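Local coordinates for protein succinate dehydrogenase (Membrane anchor subunit) (Mycolicibacterium smegmatis, PDB 7D6V) that serves as the membrane-anchor subunit of succinate dehydrogenase Sdh1, holding a Rieske-type iron-sulfur cluster and a ubiquinone-1, and probably takes part in electron transfer to quinone, at residues Y71-S76 and P98-S103; A58-D63 and P81-F86; Y64-P69 and I174-S179; S208-T213 and W228-V233. All coordinates share one frame; numbering follows the deposited sequence.

In the fold
Contacts 1, 2 and 3 lie together on one side of the chain's centre. Contacts 2 and 3 share the two-stranded antiparallel sheet, strands 60-61 and 66-67, with centres about 8 Å apart. Contact 1 is about 12 Å from contact 2, centre to centre, and folds the long loop before helix 104-112. Along the chain the segments of contact 2 alternate with those of contacts 1 and 3, while contact 1 is nested inside contact 3. Contact 4 comes later, between helices 207-215 and 224-237, with its centre about 31 Å from that of contact 1. Three contacts thus join the loops and the small sheet to the end of helix 155-175, and the fourth lies near the iron-sulfur cluster.

Contact 1 (Y71-S76 and P98-S103); sequences YSPCVS and PMAFIS
Tyr71, Pro73 and Val75 pack against a type I beta turn, Pro98 to Phe101, and the residues just after it. Both segments belong to the long loop between strand 66-67 and helix 104-112, so the loop folds back on itself. No hydrogen bond crosses between them.

Met99, the second residue of the turn, makes the largest bump. It fits the hollow between the Tyr71 ring and Cys74. Met99 CB lies 3.7 Å from Tyr71 CD2. The chain then runs on extended, with SD anti to CA (chi2 -161°). This brings Met99 SD to 4.1 Å from Cys74 SG.

Ala100 is a smaller bump. Ala100 CB sits against the backbone of Tyr71, 3.8 Å from Tyr71 CA.

Pro73 is the bump from the other side. Its ring points at segment 98-103 and rests in the hollow formed by Ala100 and Ser103. Pro73 CD faces Ala100 CB at 4.4 Å, and Pro73 CG is 3.7 Å from Ser103 CB.

Val75 CG2 meets two side chains, lying 4.2 Å from Phe101 CE2 and 4.1 Å from Ile102 CG1. The Val75 and Ile102 side chains cross at about a right angle.

The polar end of Tyr71 points elsewhere. Its OH bonds to Arg52 O and Gly56 N, while its ring stacks with Tyr59.

Ser103 OG lies between its own backbone N and carbonyl carbon (chi1 52°), 3.2 Å from Pro73 CD.

Contact 2 (A58-D63 and P81-F86); sequences AYWVAD and PGSSHF
Trp60 and Ser83 are the nearest pair along the two backbones, with CA atoms 6.8 Å apart, and segment 81-86 meets strand 60-61 through the Trp60 side chain.

Trp60 CG is anti to the backbone N (chi1 169°), on the side of the loop, and one ring face turns to Gly82 and Ser83. Ser83 CA sits 4.1 Å from the centroid of the six-membered ring and only 4° off its normal, a CH-pi contact. Ser83 OG lies above the same face, toward the rim, 3.0 Å from Trp60 CG. This hydroxyl is hydrogen-bonded to Ala80 O. At Gly82 a CB would point at the indole and, at these backbone angles, press on the preceding carbonyl O. Gly82 O is 3.4 Å from Trp60 CH2. Ala62 N lies over the opposite face.

His85 meets the outer end of the indole. Trp60 CH2 is near the plane of the imidazole, at its edge, 3.9 Å from His85 NE2. The two ring planes are inclined at 63°.

Tyr59 takes a smaller part, with Tyr59 CE1 4.1 Å from Ser83 OG. Its OH bonds to Ala80 N.

The arrangement is a tryptophan on a short beta hairpin, strands 60-61 and 66-67, covered by a following loop.

Contact 3 (Y64-P69 and I174-S179); sequences YHYLTP and ITAFHS
His65 and Tyr66 form a G1 beta bulge opposite Val61, and here that bulge meets the chain at the end of helix 155-175. The bulge belongs to the short hairpin of strands 60-61 and 66-67. His65 has the left-handed backbone conformation found at the first position of such bulges. Across from it, Phe177 is the centre of an inverse gamma turn, closed by His178 N bonding to Ala176 O.

The two histidines carry much of the contact. Their rings meet edge-to-face, with the edge of His65 toward the face of His178. The centroids are 4.2 Å apart and the planes are at 75°. His65 CE1 lies above the His178 ring, offset toward its rim. His178 CG is anti to the backbone N (chi1 -164°), which places it 3.3 Å from His65 ND1. His178 ND1 is hydrogen-bonded to Asp63 O, while the His65 ring also meets that of Trp60.

Backbones touch as well. Ala176 CA makes a CA-H...O contact of 3.3 Å with His65 O, and Tyr64 CA makes one of 3.5 Å with His178 O. Ala176 CB lies in the plane of the Tyr66 ring, at its edge, 3.8 Å from Tyr66 CD1. Asn189 of helix 188-204 bonds to Ala176 O, and weakly to Tyr66 OH.

Farther along the chain, Ser179 CA lies at the edge of the Tyr64 ring, 4.2 Å from Tyr64 CD1.

Contact 4 (S208-T213 and W228-V233); sequences SCRHVT and WIWTQV
Arg210 and Trp230 cross obliquely where helices 207-215 and 224-237 run nearly antiparallel. The axes of the two segments approach to 9.1 Å, at 166° between their directions.

Arg210 CG is anti to the backbone N (chi1 -165°), and the chain stays extended as far as NE. Arg210 CG is 3.6 Å from Trp230 NE1. Farther out, Arg210 NH2 is 3.7 Å from Trp230 CZ2. The guanidinium and indole planes are only 14° apart. Arg210 O lies in the indole plane, at its edge, 3.4 Å from Trp230 CD1.

Val233 directs CG1 at the base of the arginine, 3.7 Å from Arg210 CA. Thr213 turns its methyl to Ile229, CG2 to CG2 at 3.7 Å. Thr213 OG1 lies between the backbone N and the carbonyl carbon and donates to Cys209 O at 2.7 Å. Thr213 N bonds to the same oxygen from the opposite face of the carbonyl plane.

Arg210 NE bonds to Ser234 OG, and Arg210 NH2 to Asn222 of the neighbouring iron-sulfur subunit. The Cys209 side chain is about 7 Å from the iron-sulfur cluster. Helix 207-215 thus packs on helix 224-237 mainly through Arg210 and Thr213, and on helix 155-175 through Cys209 against Phe159 and Val212 against Tyr160.

Contact 1 (Y71-S76 and P98-S103)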
# COMPACT_ATOMS: atom_id res chain seq x y z
N TYR C 71 -27.65 -44.18 -3.22
CA TYR C 71 -27.83 -45.44 -3.94
C TYR C 71 -28.13 -45.19 -5.41
O TYR C 71 -28.69 -46.07 -6.07
CB TYR C 71 -28.98 -46.25 -3.33
CG TYR C 71 -28.68 -46.91 -2.01
CD1 TYR C 71 -28.53 -46.15 -0.86
CD2 TYR C 71 -28.56 -48.29 -1.90
CE1 TYR C 71 -28.27 -46.74 0.35
CE2 TYR C 71 -28.30 -48.89 -0.69
CZ TYR C 71 -28.15 -48.11 0.43
OH TYR C 71 -27.89 -48.70 1.64
N SER C 72 -27.75 -44.02 -5.95
CA SER C 72 -28.39 -43.54 -7.18
C SER C 72 -28.10 -44.44 -8.37
O SER C 72 -29.04 -45.04 -8.92
CB SER C 72 -28.03 -42.08 -7.42
OG SER C 72 -28.56 -41.25 -6.40
N PRO C 73 -26.84 -44.60 -8.84
CA PRO C 73 -26.62 -45.59 -9.90
C PRO C 73 -26.73 -46.98 -9.32
O PRO C 73 -25.85 -47.43 -8.58
CB PRO C 73 -25.21 -45.27 -10.40
CG PRO C 73 -24.85 -43.95 -9.78
CD PRO C 73 -25.58 -43.93 -8.48
N CYS C 74 -27.81 -47.68 -9.64
CA CYS C 74 -28.20 -48.91 -8.95
C CYS C 74 -28.23 -50.02 -9.99
O CYS C 74 -29.29 -50.35 -10.54
CB CYS C 74 -29.56 -48.67 -8.26
SG CYS C 74 -29.92 -49.70 -6.84
N VAL C 75 -27.07 -50.61 -10.25
CA VAL C 75 -26.83 -51.39 -11.46
C VAL C 75 -26.72 -52.89 -11.17
O VAL C 75 -26.13 -53.63 -11.95
CB VAL C 75 -25.58 -50.89 -12.20
CG1 VAL C 75 -25.76 -49.44 -12.59
CG2 VAL C 75 -24.35 -51.05 -11.33
N SER C 76 -27.28 -53.36 -10.06
CA SER C 76 -27.22 -54.76 -9.70
C SER C 76 -28.60 -55.40 -9.84
O SER C 76 -29.63 -54.72 -9.79
CB SER C 76 -26.70 -54.95 -8.28
OG SER C 76 -27.07 -56.21 -7.76
N PRO C 98 -20.91 -51.67 -1.77
CA PRO C 98 -22.15 -50.90 -1.68
C PRO C 98 -22.90 -50.94 -3.00
O PRO C 98 -22.32 -51.12 -4.07
CB PRO C 98 -21.66 -49.48 -1.36
CG PRO C 98 -20.28 -49.42 -1.90
CD PRO C 98 -19.71 -50.81 -1.78
N MET C 99 -24.22 -50.79 -2.90
CA MET C 99 -25.06 -50.87 -4.10
C MET C 99 -24.74 -49.76 -5.09
O MET C 99 -25.07 -49.89 -6.27
CB MET C 99 -26.53 -50.83 -3.71
CG MET C 99 -27.17 -52.21 -3.64
SD MET C 99 -28.96 -52.15 -3.74
CE MET C 99 -29.39 -53.76 -3.10
N ALA C 100 -24.08 -48.70 -4.65
CA ALA C 100 -23.69 -47.58 -5.50
C ALA C 100 -22.17 -47.47 -5.61
O ALA C 100 -21.60 -46.39 -5.52
CB ALA C 100 -24.28 -46.27 -4.98
N PHE C 101 -21.51 -48.62 -5.80
CA PHE C 101 -20.06 -48.67 -5.91
C PHE C 101 -19.53 -47.99 -7.16
O PHE C 101 -18.32 -47.78 -7.27
CB PHE C 101 -19.59 -50.12 -5.89
CG PHE C 101 -20.04 -50.91 -7.09
CD1 PHE C 101 -19.19 -51.10 -8.17
CD2 PHE C 101 -21.31 -51.46 -7.15
CE1 PHE C 101 -19.59 -51.82 -9.27
CE2 PHE C 101 -21.71 -52.18 -8.25
CZ PHE C 101 -20.86 -52.36 -9.31
N ILE C 102 -20.40 -47.67 -8.12
CA ILE C 102 -19.95 -47.00 -9.34
C ILE C 102 -19.63 -45.54 -9.05
O ILE C 102 -18.64 -45.00 -9.55
CB ILE C 102 -21.02 -47.15 -10.44
CG1 ILE C 102 -21.09 -48.60 -10.92
CG2 ILE C 102 -20.73 -46.21 -11.60
CD1 ILE C 102 -19.81 -49.09 -11.55
N SER C 103 -20.46 -44.88 -8.24
CA SER C 103 -20.36 -43.44 -8.05
C SER C 103 -19.75 -43.02 -6.72
O SER C 103 -19.11 -41.98 -6.66
CB SER C 103 -21.75 -42.80 -8.16
OG SER C 103 -22.67 -43.45 -7.32

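Contact 2 (A58-D63 and P81-F86)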
# COMPACT_ATOMS: atom_id res chain seq x y z
N ALA C 58 -34.04 -49.88 2.41
CA ALA C 58 -34.75 -48.63 2.66
C ALA C 58 -34.14 -47.47 1.87
O ALA C 58 -33.66 -46.48 2.42
CB ALA C 58 -34.78 -48.31 4.16
N TYR C 59 -34.17 -47.62 0.54
CA TYR C 59 -33.60 -46.62 -0.34
C TYR C 59 -34.46 -46.31 -1.56
O TYR C 59 -34.07 -45.46 -2.36
CB TYR C 59 -32.20 -47.06 -0.81
CG TYR C 59 -32.20 -48.38 -1.55
CD1 TYR C 59 -32.38 -48.43 -2.92
CD2 TYR C 59 -32.02 -49.58 -0.87
CE1 TYR C 59 -32.38 -49.63 -3.60
CE2 TYR C 59 -32.02 -50.78 -1.54
CZ TYR C 59 -32.20 -50.80 -2.90
OH TYR C 59 -32.20 -52.00 -3.57
N TRP C 60 -35.61 -46.96 -1.72
CA TRP C 60 -36.41 -46.84 -2.93
C TRP C 60 -37.89 -46.88 -2.56
O TRP C 60 -38.34 -47.80 -1.88
CB TRP C 60 -36.08 -47.98 -3.90
CG TRP C 60 -37.01 -48.14 -5.07
CD1 TRP C 60 -37.87 -49.16 -5.28
CD2 TRP C 60 -37.13 -47.27 -6.19
NE1 TRP C 60 -38.54 -48.98 -6.47
CE2 TRP C 60 -38.10 -47.82 -7.05
CE3 TRP C 60 -36.51 -46.07 -6.56
CZ2 TRP C 60 -38.47 -47.22 -8.24
CZ3 TRP C 60 -36.88 -45.47 -7.75
CH2 TRP C 60 -37.85 -46.05 -8.57
N VAL C 61 -38.63 -45.87 -3.01
CA VAL C 61 -40.09 -45.86 -2.90
C VAL C 61 -40.66 -46.26 -4.26
O VAL C 61 -40.49 -45.54 -5.25
CB VAL C 61 -40.63 -44.50 -2.47
CG1 VAL C 61 -42.08 -44.61 -2.08
CG2 VAL C 61 -39.82 -43.95 -1.31
N ALA C 62 -41.33 -47.41 -4.30
CA ALA C 62 -41.85 -47.92 -5.56
C ALA C 62 -42.99 -47.06 -6.09
O ALA C 62 -43.14 -46.90 -7.31
CB ALA C 62 -42.30 -49.37 -5.40
N ASP C 63 -43.81 -46.50 -5.20
CA ASP C 63 -45.00 -45.77 -5.63
C ASP C 63 -44.63 -44.48 -6.35
O ASP C 63 -45.16 -44.19 -7.43
CB ASP C 63 -45.89 -45.47 -4.43
CG ASP C 63 -46.95 -46.52 -4.22
OD1 ASP C 63 -47.94 -46.23 -3.52
OD2 ASP C 63 -46.79 -47.64 -4.76
N PRO C 81 -37.01 -53.59 -7.45
CA PRO C 81 -37.57 -53.45 -8.80
C PRO C 81 -37.85 -52.00 -9.15
O PRO C 81 -38.48 -51.27 -8.38
CB PRO C 81 -38.85 -54.28 -8.74
CG PRO C 81 -38.59 -55.28 -7.67
CD PRO C 81 -37.76 -54.57 -6.65
N GLY C 82 -37.38 -51.58 -10.32
CA GLY C 82 -37.55 -50.23 -10.80
C GLY C 82 -36.46 -49.26 -10.40
O GLY C 82 -36.47 -48.12 -10.89
N SER C 83 -35.52 -49.66 -9.55
CA SER C 83 -34.46 -48.77 -9.12
C SER C 83 -33.34 -48.63 -10.14
O SER C 83 -32.59 -47.66 -10.09
CB SER C 83 -33.87 -49.25 -7.79
OG SER C 83 -34.86 -49.32 -6.79
N SER C 84 -33.22 -49.58 -11.07
CA SER C 84 -32.16 -49.56 -12.06
C SER C 84 -32.64 -48.76 -13.27
O SER C 84 -33.40 -49.27 -14.10
CB SER C 84 -31.76 -50.97 -12.45
OG SER C 84 -31.16 -51.63 -11.35
N HIS C 85 -32.20 -47.51 -13.36
CA HIS C 85 -32.59 -46.64 -14.46
C HIS C 85 -31.65 -46.73 -15.65
O HIS C 85 -32.00 -46.24 -16.73
CB HIS C 85 -32.67 -45.19 -13.97
CG HIS C 85 -33.62 -45.01 -12.83
ND1 HIS C 85 -33.43 -44.06 -11.85
CD2 HIS C 85 -34.76 -45.65 -12.52
CE1 HIS C 85 -34.42 -44.13 -10.98
NE2 HIS C 85 -35.25 -45.09 -11.36
N PHE C 86 -30.48 -47.34 -15.49
CA PHE C 86 -29.52 -47.52 -16.57
C PHE C 86 -29.20 -49.00 -16.77
O PHE C 86 -28.10 -49.35 -17.20
CB PHE C 86 -28.25 -46.73 -16.29
CG PHE C 86 -28.51 -45.34 -15.79
CD1 PHE C 86 -28.46 -45.06 -14.43
CD2 PHE C 86 -28.82 -44.32 -16.66
CE1 PHE C 86 -28.71 -43.79 -13.97
CE2 PHE C 86 -29.07 -43.04 -16.20
CZ PHE C 86 -29.02 -42.78 -14.85

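Contact 3 (Y64-P69 and I174-S179)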
# COMPACT_ATOMS: atom_id res chain seq x y z
N TYR C 64 -43.75 -43.68 -5.76
CA TYR C 64 -43.42 -42.36 -6.29
C TYR C 64 -42.04 -42.30 -6.90
O TYR C 64 -41.56 -41.21 -7.21
CB TYR C 64 -43.56 -41.31 -5.19
CG TYR C 64 -44.76 -41.53 -4.31
CD1 TYR C 64 -46.02 -41.72 -4.85
CD2 TYR C 64 -44.63 -41.57 -2.93
CE1 TYR C 64 -47.12 -41.94 -4.05
CE2 TYR C 64 -45.72 -41.78 -2.12
CZ TYR C 64 -46.96 -41.97 -2.69
OH TYR C 64 -48.05 -42.18 -1.88
N HIS C 65 -41.37 -43.45 -7.07
CA HIS C 65 -40.09 -43.53 -7.75
C HIS C 65 -39.05 -42.61 -7.10
O HIS C 65 -38.40 -41.81 -7.75
CB HIS C 65 -40.24 -43.22 -9.24
CG HIS C 65 -40.81 -44.35 -10.04
ND1 HIS C 65 -42.16 -44.65 -10.04
CD2 HIS C 65 -40.23 -45.23 -10.87
CE1 HIS C 65 -42.37 -45.68 -10.83
NE2 HIS C 65 -41.22 -46.05 -11.35
N TYR C 66 -38.91 -42.75 -5.78
CA TYR C 66 -37.93 -41.99 -5.02
C TYR C 66 -36.70 -42.84 -4.80
O TYR C 66 -36.80 -43.98 -4.34
CB TYR C 66 -38.50 -41.55 -3.67
CG TYR C 66 -39.56 -40.49 -3.73
CD1 TYR C 66 -39.61 -39.58 -4.77
CD2 TYR C 66 -40.50 -40.38 -2.72
CE1 TYR C 66 -40.58 -38.60 -4.81
CE2 TYR C 66 -41.47 -39.41 -2.75
CZ TYR C 66 -41.51 -38.52 -3.80
OH TYR C 66 -42.48 -37.56 -3.83
N LEU C 67 -35.53 -42.29 -5.13
CA LEU C 67 -34.27 -43.00 -4.98
C LEU C 67 -33.27 -42.10 -4.27
O LEU C 67 -33.07 -40.95 -4.68
CB LEU C 67 -33.72 -43.46 -6.33
CG LEU C 67 -32.42 -44.26 -6.28
CD1 LEU C 67 -32.61 -45.55 -5.52
CD2 LEU C 67 -31.93 -44.53 -7.68
N THR C 68 -32.66 -42.62 -3.22
CA THR C 68 -31.65 -41.88 -2.49
C THR C 68 -30.43 -41.63 -3.38
O THR C 68 -30.03 -42.52 -4.14
CB THR C 68 -31.22 -42.64 -1.24
OG1 THR C 68 -32.36 -42.87 -0.41
CG2 THR C 68 -30.21 -41.85 -0.46
N PRO C 69 -29.83 -40.44 -3.33
CA PRO C 69 -28.58 -40.21 -4.06
C PRO C 69 -27.44 -41.11 -3.61
O PRO C 69 -26.52 -41.35 -4.40
CB PRO C 69 -28.27 -38.74 -3.79
CG PRO C 69 -29.57 -38.13 -3.43
CD PRO C 69 -30.36 -39.20 -2.73
N ILE C 174 -35.78 -35.98 -11.95
CA ILE C 174 -36.83 -35.77 -12.93
C ILE C 174 -37.80 -36.95 -12.95
O ILE C 174 -39.02 -36.77 -13.02
CB ILE C 174 -36.23 -35.50 -14.32
CG1 ILE C 174 -35.55 -34.14 -14.34
CG2 ILE C 174 -37.30 -35.57 -15.39
CD1 ILE C 174 -34.76 -33.87 -15.60
N THR C 175 -37.27 -38.17 -12.89
CA THR C 175 -38.17 -39.33 -12.89
C THR C 175 -38.87 -39.53 -11.56
O THR C 175 -39.82 -40.32 -11.50
CB THR C 175 -37.40 -40.59 -13.27
OG1 THR C 175 -36.41 -40.87 -12.28
CG2 THR C 175 -36.73 -40.43 -14.61
N ALA C 176 -38.45 -38.83 -10.50
CA ALA C 176 -39.14 -38.94 -9.22
C ALA C 176 -40.55 -38.37 -9.25
O ALA C 176 -41.34 -38.66 -8.35
CB ALA C 176 -38.33 -38.24 -8.14
N PHE C 177 -40.89 -37.55 -10.26
CA PHE C 177 -42.22 -36.93 -10.34
C PHE C 177 -43.24 -37.96 -10.81
O PHE C 177 -43.80 -37.89 -11.91
CB PHE C 177 -42.19 -35.72 -11.26
CG PHE C 177 -41.67 -34.48 -10.61
CD1 PHE C 177 -42.53 -33.65 -9.91
CD2 PHE C 177 -40.34 -34.13 -10.70
CE1 PHE C 177 -42.06 -32.51 -9.30
CE2 PHE C 177 -39.87 -32.99 -10.10
CZ PHE C 177 -40.73 -32.17 -9.40
N HIS C 178 -43.51 -38.92 -9.93
CA HIS C 178 -44.37 -40.05 -10.27
C HIS C 178 -45.40 -40.29 -9.18
O HIS C 178 -45.21 -39.94 -8.02
CB HIS C 178 -43.55 -41.32 -10.51
CG HIS C 178 -44.32 -42.40 -11.21
ND1 HIS C 178 -44.79 -43.52 -10.56
CD2 HIS C 178 -44.70 -42.52 -12.50
CE1 HIS C 178 -45.43 -44.28 -11.43
NE2 HIS C 178 -45.39 -43.70 -12.61
N SER C 179 -46.50 -40.89 -9.60
CA SER C 179 -47.59 -41.32 -8.73
C SER C 179 -48.14 -42.62 -9.29
O SER C 179 -47.92 -42.93 -10.47
CB SER C 179 -48.69 -40.25 -8.66
OG SER C 179 -49.54 -40.44 -7.55

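Contact 4 (S208-T213 and W228-V233)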
# COMPACT_ATOMS: atom_id res chain seq x y z
N SER C 208 -11.70 -25.82 -10.14
CA SER C 208 -11.30 -26.35 -11.44
C SER C 208 -12.26 -25.93 -12.53
O SER C 208 -11.84 -25.72 -13.68
CB SER C 208 -11.20 -27.87 -11.38
OG SER C 208 -10.12 -28.28 -10.56
N CYS C 209 -13.55 -25.80 -12.21
CA CYS C 209 -14.50 -25.27 -13.18
C CYS C 209 -14.16 -23.83 -13.55
O CYS C 209 -14.25 -23.45 -14.73
CB CYS C 209 -15.92 -25.36 -12.62
SG CYS C 209 -17.20 -24.73 -13.72
N ARG C 210 -13.77 -23.03 -12.57
CA ARG C 210 -13.38 -21.65 -12.84
C ARG C 210 -12.19 -21.59 -13.78
O ARG C 210 -12.15 -20.75 -14.69
CB ARG C 210 -13.06 -20.94 -11.52
CG ARG C 210 -12.98 -19.44 -11.61
CD ARG C 210 -12.48 -18.87 -10.30
NE ARG C 210 -12.35 -17.42 -10.34
CZ ARG C 210 -11.59 -16.71 -9.51
NH1 ARG C 210 -10.89 -17.33 -8.58
NH2 ARG C 210 -11.53 -15.40 -9.62
N HIS C 211 -11.21 -22.47 -13.57
CA HIS C 211 -10.05 -22.52 -14.45
C HIS C 211 -10.42 -22.99 -15.85
O HIS C 211 -9.97 -22.41 -16.84
CB HIS C 211 -8.99 -23.43 -13.82
CG HIS C 211 -7.80 -23.66 -14.69
ND1 HIS C 211 -7.60 -24.84 -15.37
CD2 HIS C 211 -6.74 -22.88 -14.98
CE1 HIS C 211 -6.47 -24.77 -16.05
NE2 HIS C 211 -5.93 -23.59 -15.83
N VAL C 212 -11.24 -24.04 -15.94
CA VAL C 212 -11.54 -24.64 -17.24
C VAL C 212 -12.40 -23.71 -18.09
O VAL C 212 -12.20 -23.61 -19.30
CB VAL C 212 -12.19 -26.02 -17.04
CG1 VAL C 212 -12.87 -26.48 -18.31
CG2 VAL C 212 -11.15 -27.03 -16.61
N THR C 213 -13.36 -23.02 -17.47
CA THR C 213 -14.28 -22.20 -18.24
C THR C 213 -13.57 -21.01 -18.87
O THR C 213 -13.52 -20.87 -20.09
CB THR C 213 -15.44 -21.73 -17.36
OG1 THR C 213 -14.93 -21.27 -16.10
CG2 THR C 213 -16.42 -22.87 -17.12
N TRP C 228 -18.06 -14.08 -19.74
CA TRP C 228 -19.31 -14.06 -18.99
C TRP C 228 -19.44 -15.29 -18.10
O TRP C 228 -19.82 -15.19 -16.92
CB TRP C 228 -20.48 -13.96 -19.96
CG TRP C 228 -21.82 -13.79 -19.32
CD1 TRP C 228 -22.42 -12.62 -18.98
CD2 TRP C 228 -22.73 -14.83 -18.96
NE1 TRP C 228 -23.65 -12.87 -18.42
CE2 TRP C 228 -23.86 -14.22 -18.39
CE3 TRP C 228 -22.69 -16.23 -19.04
CZ2 TRP C 228 -24.95 -14.95 -17.92
CZ3 TRP C 228 -23.77 -16.95 -18.58
CH2 TRP C 228 -24.88 -16.31 -18.02
N ILE C 229 -19.11 -16.46 -18.65
CA ILE C 229 -19.17 -17.69 -17.87
C ILE C 229 -18.22 -17.61 -16.68
O ILE C 229 -18.57 -18.00 -15.56
CB ILE C 229 -18.87 -18.91 -18.75
CG1 ILE C 229 -19.89 -19.00 -19.88
CG2 ILE C 229 -18.88 -20.18 -17.93
CD1 ILE C 229 -19.60 -20.10 -20.87
N TRP C 230 -17.01 -17.10 -16.90
CA TRP C 230 -16.03 -16.99 -15.83
C TRP C 230 -16.49 -16.02 -14.75
O TRP C 230 -16.27 -16.26 -13.56
CB TRP C 230 -14.68 -16.57 -16.41
CG TRP C 230 -13.60 -16.40 -15.40
CD1 TRP C 230 -12.84 -17.38 -14.84
CD2 TRP C 230 -13.17 -15.18 -14.81
NE1 TRP C 230 -11.96 -16.84 -13.94
CE2 TRP C 230 -12.14 -15.49 -13.90
CE3 TRP C 230 -13.56 -13.84 -14.96
CZ2 TRP C 230 -11.49 -14.51 -13.16
CZ3 TRP C 230 -12.91 -12.88 -14.21
CH2 TRP C 230 -11.89 -13.22 -13.32
N THR C 231 -17.13 -14.92 -15.15
CA THR C 231 -17.62 -13.96 -14.17
C THR C 231 -18.68 -14.58 -13.27
O THR C 231 -18.61 -14.46 -12.03
CB THR C 231 -18.18 -12.73 -14.89
OG1 THR C 231 -17.14 -12.08 -15.62
CG2 THR C 231 -18.77 -11.75 -13.89
N GLN C 232 -19.66 -15.26 -13.86
CA GLN C 232 -20.68 -15.92 -13.04
C GLN C 232 -20.09 -17.04 -12.18
O GLN C 232 -20.47 -17.19 -11.01
CB GLN C 232 -21.82 -16.42 -13.92
CG GLN C 232 -22.87 -15.37 -14.23
CD GLN C 232 -22.32 -14.15 -14.93
OE1 GLN C 232 -22.36 -13.05 -14.39
NE2 GLN C 232 -21.76 -14.35 -16.11
N VAL C 233 -19.17 -17.82 -12.74
CA VAL C 233 -18.57 -18.90 -11.96
C VAL C 233 -17.74 -18.35 -10.81
O VAL C 233 -17.69 -18.95 -9.74
CB VAL C 233 -17.75 -19.82 -12.89
CG1 VAL C 233 -16.85 -20.73 -12.09
CG2 VAL C 233 -18.68 -20.65 -13.75